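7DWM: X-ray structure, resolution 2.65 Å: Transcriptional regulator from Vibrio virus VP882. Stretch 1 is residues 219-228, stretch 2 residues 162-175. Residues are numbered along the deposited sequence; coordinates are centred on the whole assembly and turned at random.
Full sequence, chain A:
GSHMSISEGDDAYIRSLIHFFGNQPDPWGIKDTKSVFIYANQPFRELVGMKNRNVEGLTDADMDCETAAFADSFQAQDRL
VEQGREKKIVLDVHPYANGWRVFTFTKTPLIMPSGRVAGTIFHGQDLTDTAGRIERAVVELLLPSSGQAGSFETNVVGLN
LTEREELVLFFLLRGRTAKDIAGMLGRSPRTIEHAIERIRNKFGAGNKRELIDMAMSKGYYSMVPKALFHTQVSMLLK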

# COMPACT_ATOMS: atom_id res chain seq x y z
N GLY A 219 6.08 7.26 -17.57
CA GLY A 219 6.30 6.47 -16.37
C GLY A 219 7.19 7.10 -15.32
O GLY A 219 7.55 6.42 -14.35
N TYR A 220 7.55 8.38 -15.46
CA TYR A 220 8.51 8.98 -14.55
C TYR A 220 7.93 9.35 -13.19
O TYR A 220 8.69 9.74 -12.30
CB TYR A 220 9.13 10.22 -15.19
CG TYR A 220 10.25 9.89 -16.16
CD1 TYR A 220 11.54 9.69 -15.71
CD2 TYR A 220 10.00 9.76 -17.52
CE1 TYR A 220 12.57 9.38 -16.59
CE2 TYR A 220 11.01 9.45 -18.41
CZ TYR A 220 12.29 9.26 -17.93
OH TYR A 220 13.31 8.95 -18.82
N TYR A 221 6.61 9.24 -12.99
CA TYR A 221 6.08 9.46 -11.65
C TYR A 221 6.52 8.39 -10.68
O TYR A 221 6.61 8.64 -9.47
CB TYR A 221 4.55 9.54 -11.68
CG TYR A 221 3.99 10.04 -10.36
CD1 TYR A 221 3.60 9.14 -9.37
CD2 TYR A 221 3.88 11.40 -10.10
CE1 TYR A 221 3.10 9.59 -8.16
CE2 TYR A 221 3.38 11.85 -8.90
CZ TYR A 221 3.00 10.95 -7.93
OH TYR A 221 2.50 11.40 -6.73
N SER A 222 6.82 7.19 -11.17
CA SER A 222 7.25 6.08 -10.34
C SER A 222 8.76 6.00 -10.21
O SER A 222 9.28 5.05 -9.61
CB SER A 222 6.71 4.76 -10.89
OG SER A 222 7.31 4.43 -12.12
N MET A 223 9.48 6.96 -10.77
CA MET A 223 10.93 6.96 -10.69
C MET A 223 11.40 7.32 -9.29
O MET A 223 10.88 8.24 -8.64
CB MET A 223 11.53 7.93 -11.70
CG MET A 223 13.03 8.10 -11.58
SD MET A 223 13.58 9.82 -11.55
CE MET A 223 13.24 10.26 -9.85
N VAL A 224 12.40 6.59 -8.82
CA VAL A 224 13.09 6.88 -7.56
C VAL A 224 14.45 7.45 -7.92
O VAL A 224 15.14 6.88 -8.77
CB VAL A 224 13.24 5.61 -6.69
CG1 VAL A 224 13.77 5.98 -5.32
CG2 VAL A 224 11.93 4.88 -6.59
N PRO A 225 14.85 8.57 -7.34
CA PRO A 225 16.15 9.14 -7.69
C PRO A 225 17.24 8.13 -7.33
O PRO A 225 17.27 7.59 -6.22
CB PRO A 225 16.23 10.41 -6.84
CG PRO A 225 14.80 10.75 -6.51
CD PRO A 225 14.09 9.43 -6.41
N LYS A 226 18.14 7.90 -8.29
CA LYS A 226 19.14 6.85 -8.14
C LYS A 226 20.12 7.14 -7.00
O LYS A 226 20.80 6.22 -6.53
CB LYS A 226 19.86 6.63 -9.47
CG LYS A 226 21.03 7.54 -9.74
CD LYS A 226 21.96 6.88 -10.74
CE LYS A 226 22.42 5.53 -10.23
NZ LYS A 226 23.58 5.68 -9.30
N ALA A 227 20.24 8.40 -6.56
CA ALA A 227 21.05 8.68 -5.38
C ALA A 227 20.53 7.96 -4.14
O ALA A 227 21.30 7.75 -3.19
CB ALA A 227 21.10 10.19 -5.13
N LEU A 228 19.26 7.58 -4.13
CA LEU A 228 18.64 6.80 -3.06
C LEU A 228 18.96 5.31 -3.15
O LEU A 228 18.68 4.58 -2.20
CB LEU A 228 17.13 7.01 -3.05
CG LEU A 228 16.66 8.11 -2.09
CD1 LEU A 228 15.18 8.40 -2.27
CD2 LEU A 228 16.98 7.72 -0.66
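Stretch 2 (162-175) TEREELVLFFLLRG

Stretch 2 enters its helix at Glu 163, just after Thr 162, whose OG1 caps it by accepting from Glu 165 N (3.2 Å), and closes with a type I turn from Leu 172 to Gly 175. It runs antiparallel to the loop of stretch 1, extended from Met 223 to Pro 225 and ending in a short 3-10 segment, Lys 226 to Leu 228: CA of Leu 173 lies 6.5 Å from CA of Tyr 221, CA of Glu 166 5.3 Å from CA of Pro 225, and CA of Glu 163 6.1 Å from CA of Ala 227.

Tyr 221, Glu 166 and Met 223 cover the most surface. Glu 166 points toward stretch 1, and its OE1 accepts from Lys 226 N at 2.7 Å, almost linearly; a carboxylate suits an amide left free where the short 3-10 segment begins. Glu 166 CG also packs 3.9 Å from Met 223 SD, while Met 223 CE, on a flexible thioether arm, reaches Phe 170 CB at 4.0 Å. Nearer the C-terminal end of stretch 2, Tyr 221 carries the guanidinium of Arg 174 flat on its ring, centres 4.1 Å apart, a cation-pi stack. Arg 174 also donates from NH2 to Tyr 221 O (2.6 Å) and from NH1 to Phe 170 O (3.1 Å), so one planar cation ties both backbones together. Between these two polar contacts, compact Pro 225 sets CB 3.6 Å from Leu 167 CD1 and CD 3.8 Å from Phe 170 CD2.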

# COMPACT_ATOMS: atom_id res chain seq x y z
N THR A 162 20.69 13.28 -14.74
CA THR A 162 21.67 13.25 -13.67
C THR A 162 20.96 13.08 -12.32
O THR A 162 19.73 13.01 -12.24
CB THR A 162 22.51 14.52 -13.69
OG1 THR A 162 21.74 15.62 -13.18
CG2 THR A 162 22.96 14.84 -15.11
N GLU A 163 21.75 13.00 -11.25
CA GLU A 163 21.17 12.79 -9.93
C GLU A 163 20.37 14.01 -9.49
O GLU A 163 19.21 13.88 -9.04
CB GLU A 163 22.27 12.47 -8.92
CG GLU A 163 22.82 11.06 -9.04
CD GLU A 163 23.38 10.53 -7.74
OE1 GLU A 163 23.39 9.29 -7.56
OE2 GLU A 163 23.80 11.34 -6.89
N ARG A 164 20.94 15.21 -9.62
CA ARG A 164 20.20 16.41 -9.25
C ARG A 164 18.99 16.61 -10.15
O ARG A 164 17.94 17.05 -9.69
CB ARG A 164 21.11 17.64 -9.30
CG ARG A 164 20.37 18.95 -9.08
CD ARG A 164 21.28 20.15 -9.19
NE ARG A 164 22.42 20.04 -8.29
CZ ARG A 164 23.48 20.84 -8.32
NH1 ARG A 164 24.48 20.66 -7.47
NH2 ARG A 164 23.55 21.82 -9.22
N GLU A 165 19.13 16.29 -11.44
CA GLU A 165 17.99 16.38 -12.35
C GLU A 165 16.89 15.40 -11.95
O GLU A 165 15.70 15.73 -12.03
CB GLU A 165 18.44 16.13 -13.79
CG GLU A 165 19.14 17.33 -14.42
CD GLU A 165 19.98 16.96 -15.63
OE1 GLU A 165 20.69 17.85 -16.15
OE2 GLU A 165 19.92 15.80 -16.08
N GLU A 166 17.28 14.20 -11.51
CA GLU A 166 16.30 13.25 -11.02
C GLU A 166 15.57 13.79 -9.80
O GLU A 166 14.34 13.65 -9.68
CB GLU A 166 16.97 11.91 -10.70
CG GLU A 166 17.22 11.05 -11.93
CD GLU A 166 17.56 9.62 -11.59
OE1 GLU A 166 18.12 9.38 -10.50
OE2 GLU A 166 17.28 8.72 -12.42
N LEU A 167 16.30 14.42 -8.87
CA LEU A 167 15.65 15.02 -7.70
C LEU A 167 14.68 16.12 -8.11
O LEU A 167 13.52 16.18 -7.65
CB LEU A 167 16.71 15.58 -6.75
CG LEU A 167 16.99 14.81 -5.46
CD1 LEU A 167 17.71 13.51 -5.76
CD2 LEU A 167 17.81 15.66 -4.50
N VAL A 168 15.15 17.03 -8.98
CA VAL A 168 14.32 18.14 -9.43
C VAL A 168 13.06 17.63 -10.10
O VAL A 168 11.96 18.16 -9.86
CB VAL A 168 15.13 19.06 -10.38
CG1 VAL A 168 14.22 20.05 -11.08
CG2 VAL A 168 16.22 19.78 -9.60
N LEU A 169 13.17 16.59 -10.93
CA LEU A 169 11.99 16.07 -11.61
C LEU A 169 11.06 15.35 -10.64
O LEU A 169 9.83 15.46 -10.76
CB LEU A 169 12.41 15.13 -12.74
CG LEU A 169 11.26 14.66 -13.63
CD1 LEU A 169 10.64 15.85 -14.33
CD2 LEU A 169 11.75 13.64 -14.64
N PHE A 170 11.62 14.58 -9.69
CA PHE A 170 10.81 13.96 -8.65
C PHE A 170 9.92 14.98 -7.97
O PHE A 170 8.72 14.75 -7.75
CB PHE A 170 11.71 13.26 -7.63
CG PHE A 170 10.95 12.46 -6.59
CD1 PHE A 170 10.53 13.05 -5.41
CD2 PHE A 170 10.66 11.12 -6.80
CE1 PHE A 170 9.83 12.32 -4.46
CE2 PHE A 170 9.97 10.39 -5.86
CZ PHE A 170 9.55 10.98 -4.69
N PHE A 171 10.49 16.14 -7.63
CA PHE A 171 9.67 17.12 -6.92
C PHE A 171 8.82 17.97 -7.86
O PHE A 171 7.77 18.48 -7.44
CB PHE A 171 10.56 17.98 -6.02
CG PHE A 171 11.06 17.24 -4.82
CD1 PHE A 171 10.17 16.71 -3.90
CD2 PHE A 171 12.42 17.05 -4.61
CE1 PHE A 171 10.62 16.01 -2.80
CE2 PHE A 171 12.87 16.36 -3.51
CZ PHE A 171 11.97 15.83 -2.60
N LEU A 172 9.23 18.13 -9.12
CA LEU A 172 8.38 18.80 -10.10
C LEU A 172 7.09 18.03 -10.33
O LEU A 172 6.00 18.60 -10.32
CB LEU A 172 9.14 18.97 -11.42
CG LEU A 172 9.92 20.26 -11.70
CD1 LEU A 172 10.12 20.40 -13.19
CD2 LEU A 172 9.20 21.49 -11.14
N LEU A 173 7.21 16.71 -10.54
CA LEU A 173 6.05 15.85 -10.72
C LEU A 173 5.17 15.77 -9.48
O LEU A 173 4.08 15.19 -9.56
CB LEU A 173 6.51 14.45 -11.12
CG LEU A 173 7.24 14.33 -12.46
CD1 LEU A 173 7.79 12.93 -12.65
CD2 LEU A 173 6.32 14.70 -13.60
N ARG A 174 5.60 16.32 -8.35
CA ARG A 174 4.87 16.22 -7.09
C ARG A 174 4.38 17.58 -6.61
O ARG A 174 4.23 17.80 -5.40
CB ARG A 174 5.74 15.55 -6.03
CG ARG A 174 5.42 14.07 -5.83
CD ARG A 174 6.68 13.23 -5.65
NE ARG A 174 6.44 11.82 -5.94
CZ ARG A 174 6.91 11.19 -7.01
NH1 ARG A 174 7.66 11.84 -7.89
NH2 ARG A 174 6.64 9.90 -7.20
N GLY A 175 4.13 18.50 -7.53
CA GLY A 175 3.46 19.75 -7.23
C GLY A 175 4.33 20.87 -6.69
O GLY A 175 3.79 21.93 -6.33